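Local coordinates for protein CD1-2 antigen (Gallus gallus, PDB 3DBX) that probably binds lipid antigens in a hydrophobic groove and presents them at the cell surface, as other CD1 molecules of the MHC class I-like family do, at residues 27-32 with 46-51; 38-43 with 55-60; 81-86 with 146-151. All coordinates share one frame; numbering follows the deposited sequence.

Contact 1: residues 27-32 with 46-51; sequences TELTGM and HTWNLN. With NAG (2-acetamido-2-deoxy-beta-D-glucopyranose), chain D.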
loop_
_atom_site.group_PDB
_atom_site.type_symbol
_atom_site.label_atom_id
_atom_site.label_comp_id
_atom_site.label_asym_id
_atom_site.label_seq_id
_atom_site.Cartn_x
_atom_site.Cartn_y
_atom_site.Cartn_z
ATOM N N THR A 27 18.174 -16.084 -2.020
ATOM C CA THR A 27 17.080 -15.251 -2.472
ATOM C C THR A 27 16.049 -15.218 -1.364
ATOM O O THR A 27 15.709 -16.258 -0.783
ATOM C CB THR A 27 16.396 -15.791 -3.760
ATOM O OG1 THR A 27 17.383 -16.228 -4.697
ATOM C CG2 THR A 27 15.549 -14.707 -4.402
ATOM N N GLU A 28 15.543 -14.023 -1.086
ATOM C CA GLU A 28 14.405 -13.866 -0.222
ATOM C C GLU A 28 13.290 -13.293 -1.085
ATOM O O GLU A 28 13.469 -12.313 -1.811
ATOM C CB GLU A 28 14.745 -12.946 0.953
ATOM N N LEU A 29 12.123 -13.903 -1.034
ATOM C CA LEU A 29 11.050 -13.394 -1.886
ATOM C C LEU A 29 9.873 -12.867 -1.104
ATOM O O LEU A 29 9.526 -13.392 -0.052
ATOM C CB LEU A 29 10.551 -14.469 -2.850
ATOM C CG LEU A 29 11.455 -15.105 -3.915
ATOM C CD1 LEU A 29 10.685 -16.260 -4.532
ATOM C CD2 LEU A 29 11.824 -14.107 -4.988
ATOM N N THR A 30 9.244 -11.837 -1.651
ATOM C CA THR A 30 7.890 -11.464 -1.253
ATOM C C THR A 30 7.102 -11.205 -2.522
ATOM O O THR A 30 7.670 -10.834 -3.552
ATOM C CB THR A 30 7.865 -10.177 -0.369
ATOM O OG1 THR A 30 8.433 -9.090 -1.104
ATOM C CG2 THR A 30 8.671 -10.382 0.901
ATOM N N GLY A 31 5.801 -11.427 -2.459
ATOM C CA GLY A 31 4.944 -11.088 -3.584
ATOM C C GLY A 31 3.484 -11.147 -3.192
ATOM O O GLY A 31 3.072 -11.936 -2.317
ATOM N N MET A 32 2.709 -10.293 -3.836
ATOM C CA MET A 32 1.265 -10.195 -3.571
ATOM C C MET A 32 0.494 -9.997 -4.846
ATOM O O MET A 32 0.963 -9.313 -5.733
ATOM C CB MET A 32 0.991 -8.994 -2.687
ATOM C CG MET A 32 -0.440 -9.001 -2.150
ATOM S SD MET A 32 -0.654 -7.598 -1.102
ATOM C CE MET A 32 0.652 -7.844 0.083
ATOM N N HIS A 46 8.951 -18.665 2.599
ATOM C CA HIS A 46 9.672 -19.850 3.024
ATOM C C HIS A 46 9.543 -20.995 2.028
ATOM O O HIS A 46 10.484 -21.749 1.849
ATOM C CB HIS A 46 9.203 -20.287 4.420
ATOM C CG HIS A 46 9.298 -19.205 5.455
ATOM N ND1 HIS A 46 10.429 -19.004 6.225
ATOM C CD2 HIS A 46 8.405 -18.264 5.848
ATOM C CE1 HIS A 46 10.226 -17.985 7.044
ATOM N NE2 HIS A 46 9.006 -17.518 6.834
ATOM N N THR A 47 8.385 -21.096 1.375
ATOM C CA THR A 47 8.045 -22.231 0.512
ATOM C C THR A 47 7.934 -21.869 -0.973
ATOM O O THR A 47 7.987 -22.747 -1.833
ATOM C CB THR A 47 6.690 -22.842 0.929
ATOM O OG1 THR A 47 5.648 -21.872 0.754
ATOM C CG2 THR A 47 6.714 -23.315 2.388
ATOM N N TRP A 48 7.760 -20.574 -1.246
ATOM C CA TRP A 48 7.497 -19.997 -2.587
ATOM C C TRP A 48 6.211 -20.465 -3.253
ATOM O O TRP A 48 6.039 -20.325 -4.473
ATOM C CB TRP A 48 8.656 -20.175 -3.568
ATOM C CG TRP A 48 9.967 -19.578 -3.167
ATOM C CD1 TRP A 48 10.229 -18.776 -2.090
ATOM C CD2 TRP A 48 11.196 -19.721 -3.872
ATOM N NE1 TRP A 48 11.560 -18.431 -2.076
ATOM C CE2 TRP A 48 12.174 -18.998 -3.161
ATOM C CE3 TRP A 48 11.568 -20.399 -5.041
ATOM C CZ2 TRP A 48 13.503 -18.933 -3.579
ATOM C CZ3 TRP A 48 12.889 -20.340 -5.454
ATOM C CH2 TRP A 48 13.841 -19.613 -4.724
ATOM N N ASN A 49 5.307 -21.024 -2.463
ATOM C CA ASN A 49 3.992 -21.341 -2.978
ATOM C C ASN A 49 3.077 -20.115 -2.806
ATOM O O ASN A 49 3.344 -19.246 -1.963
ATOM C CB ASN A 49 3.439 -22.626 -2.335
ATOM C CG ASN A 49 4.316 -23.874 -2.643
ATOM O OD1 ASN A 49 4.599 -24.194 -3.811
ATOM N ND2 ASN A 49 4.734 -24.582 -1.586
ATOM N N LEU A 50 2.037 -20.032 -3.632
ATOM C CA LEU A 50 1.067 -18.949 -3.547
ATOM C C LEU A 50 -0.024 -19.298 -2.546
ATOM O O LEU A 50 -0.839 -20.182 -2.801
ATOM C CB LEU A 50 0.478 -18.644 -4.933
ATOM C CG LEU A 50 1.413 -17.721 -5.721
ATOM C CD1 LEU A 50 1.319 -17.936 -7.212
ATOM C CD2 LEU A 50 1.176 -16.263 -5.379
ATOM N N ASN A 51 0.008 -18.642 -1.386
ATOM C CA ASN A 51 -1.074 -18.733 -0.408
ATOM C C ASN A 51 -2.292 -17.999 -0.970
ATOM O O ASN A 51 -2.160 -16.909 -1.507
ATOM C CB ASN A 51 -0.672 -18.103 0.938
ATOM C CG ASN A 51 0.108 -19.050 1.839
ATOM O OD1 ASN A 51 0.787 -19.970 1.359
ATOM N ND2 ASN A 51 0.017 -18.803 3.181
HETATM C C1 NAG D . 0.917 -19.446 4.142
HETATM C C2 NAG D . 1.351 -18.438 5.238
HETATM C C3 NAG D . 2.112 -19.122 6.384
HETATM C C4 NAG D . 1.307 -20.292 6.965
HETATM C C5 NAG D . 0.854 -21.236 5.838
HETATM C C6 NAG D . -0.182 -22.229 6.362
HETATM C C7 NAG D . 1.759 -16.264 4.080
HETATM C C8 NAG D . 2.698 -15.089 4.071
HETATM N N2 NAG D . 2.189 -17.357 4.738
HETATM O O3 NAG D . 2.434 -18.171 7.385
HETATM O O4 NAG D . 2.046 -20.980 7.967
HETATM O O5 NAG D . 0.248 -20.554 4.741
HETATM O O6 NAG D . -0.200 -23.405 5.579
HETATM O O7 NAG D . 0.674 -16.187 3.503
HETATM O O HOH W 1 12.249 -16.208 0.501
#
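L29 and W48 each put CG anti to the carbonyl carbon, beside the backbone N (chi1 -62° and -59°), which lets the CD1 methyl of L29 lie over the indole that leans across from 46-51. The contact lies in the MHC class I-like domain, at the edge of the antiparallel sheet that floors the groove. It joins strand 27-35 to the turn leading into strand 50-52. L29 CD1 sits 3.3 Å from the centroid of the W48 five-membered ring, only 7° off the ring normal. This is a CH-pi contact over the face, and the two side chains cross at about a right angle. W48 has a left-handed backbone conformation in this turn. T27 adds a looser, oblique contact, with its CB 4.3 Å from W48 CZ2. The hydroxyl of T27 is hydrogen-bonded to H85 of helix 77-89. I81 of that helix also touches T27, L29 and W48, so the pair is packed against the helix as well as the sheet. N51, in strand 50-52, carries an N-linked glycan through ND2, and its sugar is also hydrogen-bonded to D44. A water lies in the plane of the W48 ring at its edge. It accepts a 2.8 Å hydrogen bond from L29 N and a weak one, 3.5 Å, from W48 NE1.

Contact 2: residues 38-43 with 55-60; sequences VPIMVL and PWVQEI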
loop_
_atom_site.group_PDB
_atom_site.type_symbol
_atom_site.label_atom_id
_atom_site.label_comp_id
_atom_site.label_asym_id
_atom_site.label_seq_id
_atom_site.Cartn_x
_atom_site.Cartn_y
_atom_site.Cartn_z
ATOM N N VAL A 38 -7.921 -5.694 -2.295
ATOM C CA VAL A 38 -8.124 -6.954 -1.593
ATOM C C VAL A 38 -6.996 -7.869 -2.034
ATOM O O VAL A 38 -6.889 -8.145 -3.233
ATOM C CB VAL A 38 -9.448 -7.611 -2.041
ATOM C CG1 VAL A 38 -9.627 -8.986 -1.356
ATOM C CG2 VAL A 38 -10.633 -6.666 -1.754
ATOM N N PRO A 39 -6.148 -8.306 -1.083
ATOM C CA PRO A 39 -5.114 -9.315 -1.317
ATOM C C PRO A 39 -5.771 -10.642 -1.684
ATOM O O PRO A 39 -6.627 -11.126 -0.946
ATOM C CB PRO A 39 -4.444 -9.422 0.042
ATOM C CG PRO A 39 -4.712 -8.068 0.700
ATOM C CD PRO A 39 -6.127 -7.832 0.318
ATOM N N ILE A 40 -5.414 -11.194 -2.841
ATOM C CA ILE A 40 -6.020 -12.434 -3.372
ATOM C C ILE A 40 -5.091 -13.612 -3.073
ATOM O O ILE A 40 -5.544 -14.701 -2.691
ATOM C CB ILE A 40 -6.287 -12.304 -4.929
ATOM C CG1 ILE A 40 -7.408 -11.318 -5.194
ATOM C CG2 ILE A 40 -6.679 -13.605 -5.548
ATOM C CD1 ILE A 40 -8.532 -11.420 -4.208
ATOM N N MET A 41 -3.792 -13.364 -3.255
ATOM C CA MET A 41 -2.749 -14.374 -3.129
ATOM C C MET A 41 -1.526 -13.701 -2.547
ATOM O O MET A 41 -1.251 -12.540 -2.851
ATOM C CB MET A 41 -2.386 -14.963 -4.497
ATOM C CG MET A 41 -3.368 -15.977 -5.005
ATOM S SD MET A 41 -2.928 -16.774 -6.566
ATOM C CE MET A 41 -2.892 -15.369 -7.685
ATOM N N VAL A 42 -0.809 -14.410 -1.699
ATOM C CA VAL A 42 0.446 -13.885 -1.187
ATOM C C VAL A 42 1.497 -14.982 -1.314
ATOM O O VAL A 42 1.237 -16.148 -1.022
ATOM C CB VAL A 42 0.268 -13.344 0.270
ATOM C CG1 VAL A 42 1.552 -13.345 1.077
ATOM C CG2 VAL A 42 -0.289 -11.918 0.219
ATOM N N LEU A 43 2.679 -14.622 -1.784
ATOM C CA LEU A 43 3.717 -15.611 -1.939
ATOM C C LEU A 43 4.265 -15.943 -0.545
ATOM O O LEU A 43 4.552 -15.027 0.232
ATOM C CB LEU A 43 4.803 -15.067 -2.877
ATOM C CG LEU A 43 5.971 -15.997 -3.228
ATOM C CD1 LEU A 43 5.506 -17.006 -4.228
ATOM C CD2 LEU A 43 7.193 -15.237 -3.778
ATOM N N PRO A 55 -11.562 -17.125 1.285
ATOM C CA PRO A 55 -12.267 -18.397 1.103
ATOM C C PRO A 55 -13.006 -18.513 -0.237
ATOM O O PRO A 55 -13.236 -19.636 -0.700
ATOM C CB PRO A 55 -13.249 -18.441 2.294
ATOM C CG PRO A 55 -12.717 -17.445 3.281
ATOM C CD PRO A 55 -12.129 -16.362 2.417
ATOM N N TRP A 56 -13.359 -17.376 -0.847
ATOM C CA TRP A 56 -13.982 -17.331 -2.190
ATOM C C TRP A 56 -12.977 -17.408 -3.369
ATOM O O TRP A 56 -13.394 -17.512 -4.521
ATOM C CB TRP A 56 -14.889 -16.082 -2.337
ATOM C CG TRP A 56 -14.168 -14.738 -2.154
ATOM C CD1 TRP A 56 -14.102 -13.998 -1.013
ATOM C CD2 TRP A 56 -13.425 -14.010 -3.141
ATOM N NE1 TRP A 56 -13.353 -12.860 -1.219
ATOM C CE2 TRP A 56 -12.917 -12.851 -2.513
ATOM C CE3 TRP A 56 -13.132 -14.229 -4.488
ATOM C CZ2 TRP A 56 -12.148 -11.915 -3.189
ATOM C CZ3 TRP A 56 -12.358 -13.309 -5.150
ATOM C CH2 TRP A 56 -11.881 -12.162 -4.507
ATOM N N VAL A 57 -11.669 -17.348 -3.084
ATOM C CA VAL A 57 -10.617 -17.333 -4.123
ATOM C C VAL A 57 -10.150 -18.716 -4.686
ATOM O O VAL A 57 -9.696 -18.801 -5.844
ATOM C CB VAL A 57 -9.366 -16.518 -3.631
ATOM C CG1 VAL A 57 -8.130 -16.788 -4.488
ATOM C CG2 VAL A 57 -9.643 -15.022 -3.614
ATOM N N GLN A 58 -10.284 -19.782 -3.886
ATOM C CA GLN A 58 -9.539 -21.046 -4.089
ATOM C C GLN A 58 -9.927 -21.902 -5.309
ATOM O O GLN A 58 -9.125 -22.065 -6.240
ATOM C CB GLN A 58 -9.596 -21.905 -2.805
ATOM C CG GLN A 58 -8.382 -22.805 -2.566
ATOM C CD GLN A 58 -8.416 -24.083 -3.385
ATOM O OE1 GLN A 58 -9.323 -24.915 -3.247
ATOM N NE2 GLN A 58 -7.416 -24.250 -4.243
ATOM N N GLU A 59 -11.141 -22.462 -5.273
ATOM C CA GLU A 59 -11.611 -23.425 -6.279
ATOM C C GLU A 59 -12.126 -22.739 -7.550
ATOM O O GLU A 59 -13.071 -23.215 -8.192
ATOM C CB GLU A 59 -12.701 -24.333 -5.684
ATOM N N ILE A 60 -11.505 -21.615 -7.901
ATOM C CA ILE A 60 -11.906 -20.850 -9.077
ATOM C C ILE A 60 -10.769 -20.846 -10.101
ATOM O O ILE A 60 -10.950 -21.328 -11.222
ATOM C CB ILE A 60 -12.422 -19.430 -8.706
ATOM C CG1 ILE A 60 -13.635 -19.535 -7.765
ATOM C CG2 ILE A 60 -12.833 -18.642 -9.959
ATOM C CD1 ILE A 60 -13.309 -19.912 -6.317
#
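I40 and W56 cross at about a right angle, and the CD1 methyl of I40 comes within 3.4 Å of W56 CH2. The methyl approaches the six-membered end of the indole obliquely. The contact sits in the MHC class I-like domain, where strand 38-43 of the groove floor meets the loop that leads to helix 66-71. I40 and M41 both face A33 of strand 27-35, a classic beta bulge. W56 holds CG between its backbone N and carbonyl carbon (chi1 60°), which turns the indole back over V57, whose CG2 lies 3.5 Å above one face of the W56 ring, offset toward the rim. V38 CG1 lies at the ring edge, near its plane, 4.3 Å from W56 CZ2. I40 touches both W56 and V57, the first with CD1, the second mainly with CG2. All four side chains are buried. Helix 156-180 adds to this apolar cluster, with Y173 on I40 and L177 on W56. The indole nitrogen of W56 has a weak hydrogen bond to D184. The branched ends of I40 and V57 meet at an oblique angle, with I40 CG2 3.7 Å from V57 CG1 and 3.8 Å from V57 CG2.

Contact 3: residues 81-86 with 146-151; sequences IRFMHE and KVMSNT. With PLM (palmitic acid), chain F.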
loop_
_atom_site.group_PDB
_atom_site.type_symbol
_atom_site.label_atom_id
_atom_site.label_comp_id
_atom_site.label_asym_id
_atom_site.label_seq_id
_atom_site.Cartn_x
_atom_site.Cartn_y
_atom_site.Cartn_z
ATOM N N ILE A 81 13.685 -15.473 -10.815
ATOM C CA ILE A 81 14.785 -15.486 -9.854
ATOM C C ILE A 81 16.108 -15.782 -10.556
ATOM O O ILE A 81 17.071 -15.050 -10.383
ATOM C CB ILE A 81 14.551 -16.520 -8.738
ATOM C CG1 ILE A 81 13.434 -16.065 -7.818
ATOM C CG2 ILE A 81 15.852 -16.795 -7.939
ATOM C CD1 ILE A 81 12.688 -17.213 -7.237
ATOM N N ARG A 82 16.151 -16.842 -11.359
ATOM C CA ARG A 82 17.362 -17.178 -12.092
ATOM C C ARG A 82 17.715 -16.137 -13.156
ATOM O O ARG A 82 18.881 -15.836 -13.350
ATOM C CB ARG A 82 17.281 -18.582 -12.697
ATOM C CG ARG A 82 18.630 -19.101 -13.194
ATOM C CD ARG A 82 18.665 -20.629 -13.347
ATOM N NE ARG A 82 17.399 -21.133 -13.874
ATOM C CZ ARG A 82 17.086 -21.151 -15.167
ATOM N NH1 ARG A 82 17.959 -20.694 -16.071
ATOM N NH2 ARG A 82 15.901 -21.627 -15.552
ATOM N N PHE A 83 16.719 -15.569 -13.822
ATOM C CA PHE A 83 16.967 -14.471 -14.750
ATOM C C PHE A 83 17.580 -13.252 -14.050
ATOM O O PHE A 83 18.428 -12.573 -14.631
ATOM C CB PHE A 83 15.679 -14.047 -15.450
ATOM C CG PHE A 83 15.882 -12.968 -16.478
ATOM C CD1 PHE A 83 16.511 -13.253 -17.693
ATOM C CD2 PHE A 83 15.451 -11.665 -16.230
ATOM C CE1 PHE A 83 16.702 -12.256 -18.645
ATOM C CE2 PHE A 83 15.645 -10.657 -17.174
ATOM C CZ PHE A 83 16.267 -10.952 -18.380
ATOM N N MET A 84 17.147 -12.971 -12.819
ATOM C CA MET A 84 17.692 -11.821 -12.075
ATOM C C MET A 84 19.115 -12.070 -11.566
ATOM O O MET A 84 19.973 -11.197 -11.697
ATOM C CB MET A 84 16.761 -11.381 -10.956
ATOM C CG MET A 84 15.378 -10.843 -11.418
ATOM S SD MET A 84 15.412 -9.580 -12.720
ATOM C CE MET A 84 13.657 -9.391 -13.034
ATOM N N HIS A 85 19.372 -13.259 -11.018
ATOM C CA HIS A 85 20.747 -13.674 -10.674
ATOM C C HIS A 85 21.688 -13.607 -11.873
ATOM O O HIS A 85 22.852 -13.253 -11.722
ATOM C CB HIS A 85 20.785 -15.087 -10.076
ATOM C CG HIS A 85 20.504 -15.140 -8.605
ATOM N ND1 HIS A 85 21.451 -14.831 -7.653
ATOM C CD2 HIS A 85 19.383 -15.473 -7.923
ATOM C CE1 HIS A 85 20.926 -14.968 -6.447
ATOM N NE2 HIS A 85 19.671 -15.358 -6.585
ATOM N N GLU A 86 21.177 -13.950 -13.054
ATOM C CA GLU A 86 21.959 -13.960 -14.291
ATOM C C GLU A 86 22.341 -12.572 -14.799
ATOM O O GLU A 86 23.443 -12.380 -15.316
ATOM C CB GLU A 86 21.203 -14.677 -15.412
ATOM C CG GLU A 86 20.659 -16.068 -15.093
ATOM C CD GLU A 86 21.654 -16.974 -14.390
ATOM O OE1 GLU A 86 22.616 -17.436 -15.051
ATOM O OE2 GLU A 86 21.452 -17.238 -13.179
ATOM N N LYS A 146 20.504 -1.928 -20.264
ATOM C CA LYS A 146 20.693 -2.269 -21.678
ATOM C C LYS A 146 20.662 -3.785 -21.895
ATOM O O LYS A 146 20.087 -4.262 -22.872
ATOM C CB LYS A 146 22.012 -1.666 -22.197
ATOM C CG LYS A 146 22.341 -1.951 -23.658
ATOM C CD LYS A 146 23.723 -1.414 -24.030
ATOM C CE LYS A 146 24.184 -1.923 -25.397
ATOM N NZ LYS A 146 25.588 -1.532 -25.702
ATOM N N VAL A 147 21.282 -4.526 -20.972
ATOM C CA VAL A 147 21.383 -5.984 -21.039
ATOM C C VAL A 147 20.015 -6.655 -20.815
ATOM O O VAL A 147 19.600 -7.499 -21.614
ATOM C CB VAL A 147 22.438 -6.521 -20.025
ATOM C CG1 VAL A 147 22.333 -8.028 -19.869
ATOM C CG2 VAL A 147 23.858 -6.128 -20.450
ATOM N N MET A 148 19.319 -6.267 -19.747
ATOM C CA MET A 148 18.019 -6.840 -19.419
ATOM C C MET A 148 16.965 -6.564 -20.488
ATOM O O MET A 148 16.112 -7.487 -20.787
ATOM C CB MET A 148 17.529 -6.311 -18.068
ATOM C CG MET A 148 16.191 -6.899 -17.645
ATOM S SD MET A 148 15.865 -6.614 -15.903
ATOM C CE MET A 148 17.188 -7.603 -15.180
ATOM N N SER A 149 17.011 -5.290 -21.042
ATOM C CA SER A 149 16.051 -4.865 -22.061
ATOM C C SER A 149 16.256 -5.618 -23.383
ATOM O O SER A 149 15.281 -5.943 -24.066
ATOM C CB SER A 149 16.172 -3.357 -22.298
ATOM O OG SER A 149 15.149 -2.879 -23.156
ATOM N N ASN A 150 17.518 -5.894 -23.725
ATOM C CA ASN A 150 17.871 -6.557 -24.992
ATOM C C ASN A 150 17.575 -8.060 -24.996
ATOM O O ASN A 150 17.035 -8.633 -26.056
ATOM C CB ASN A 150 19.350 -6.314 -25.339
ATOM C CG ASN A 150 19.595 -4.933 -25.924
ATOM O OD1 ASN A 150 18.542 -4.215 -26.358
ATOM N ND2 ASN A 150 20.996 -4.532 -25.934
ATOM N N THR A 151 17.964 -8.690 -23.805
ATOM C CA THR A 151 17.689 -10.116 -23.601
ATOM C C THR A 151 16.186 -10.391 -23.628
ATOM O O THR A 151 15.736 -11.363 -24.235
ATOM C CB THR A 151 18.284 -10.612 -22.251
ATOM O OG1 THR A 151 19.658 -10.187 -22.135
ATOM C CG2 THR A 151 18.232 -12.131 -22.149
HETATM C C1 PLM F . 16.878 -17.612 -17.804
HETATM O O1 PLM F . 16.856 -18.104 -16.647
HETATM O O2 PLM F . 17.977 -17.228 -18.265
HETATM C C2 PLM F . 15.615 -17.477 -18.638
HETATM C C3 PLM F . 14.366 -17.449 -17.753
HETATM C C4 PLM F . 13.102 -17.125 -18.546
HETATM C C5 PLM F . 12.803 -15.624 -18.576
HETATM C C6 PLM F . 12.026 -15.128 -17.354
HETATM C C7 PLM F . 12.425 -13.708 -16.959
HETATM C C8 PLM F . 11.365 -12.693 -17.350
HETATM C C9 PLM F . 11.244 -11.592 -16.300
HETATM C CA PLM F . 10.110 -10.651 -16.693
HETATM C CB PLM F . 9.309 -10.165 -15.492
HETATM C CC PLM F . 8.063 -11.006 -15.239
HETATM C CD PLM F . 6.819 -10.392 -15.867
HETATM C CE PLM F . 5.754 -11.462 -15.990
HETATM C CF PLM F . 4.413 -10.984 -15.447
HETATM C CG PLM F . 3.642 -12.143 -14.825
#
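F83 reaches across from helix 77-89 and presents its ring edge to M148 and T151 of helix 143-154. Its CG is anti to the backbone N (chi1 -177°), which extends the ring toward the other helix. F83 CE2 lies 3.8 Å from M148 CG, and across CZ, F83 CE1 lies 3.8 Å from T151 CG2, in the ring plane. M148 bends at its last torsion (chi3 -65°). Its CE methyl comes 3.6 Å from M84 SD, where the two methionines cross at about a right angle. T151 OG1 gives a 2.7 Å hydrogen bond to V147 O from above the carbonyl plane; T151 N reaches that oxygen from the opposite face. A palmitic acid runs alongside: its C7 is 3.6 Å from F83 CG, and its O1 lies over one face of the R82 guanidinium, 2.9 Å from NH1. F83 thus lines a lipid-holding groove of the CD1 type. The helix segments are 11.6 Å apart at closest approach, at 137° between their directions. On the sheet side, M84 packs on L19 and L21 of strand 12-21 and M148 on L126 and V127 of strand 124-130. M87 of helix 77-89 also packs on M148 and T151.

Overall arrangement
From the N terminus, strand 27-35 opens contact 1 and strand 38-43 opens contact 2. Residues 46-51 then close contact 1, and 55-60 close contact 2, so the two loops cross. They share the edge of the groove floor: G31 pairs with L43, and N51 with V42, through probable backbone hydrogen bonds. Contact 3 follows in series. Its much longer loop opens on helix 77-89 and closes on helix 143-154, after four further strands of the same sheet. Contacts 1 and 3 touch where the start of strand 27-35 meets helix 77-89. Contacts 2 and 3 do not touch. Contacts 1 and 2 tie floor strands to the turn before 50-52 and the loop before helix 66-71; contact 3 ties helix to helix.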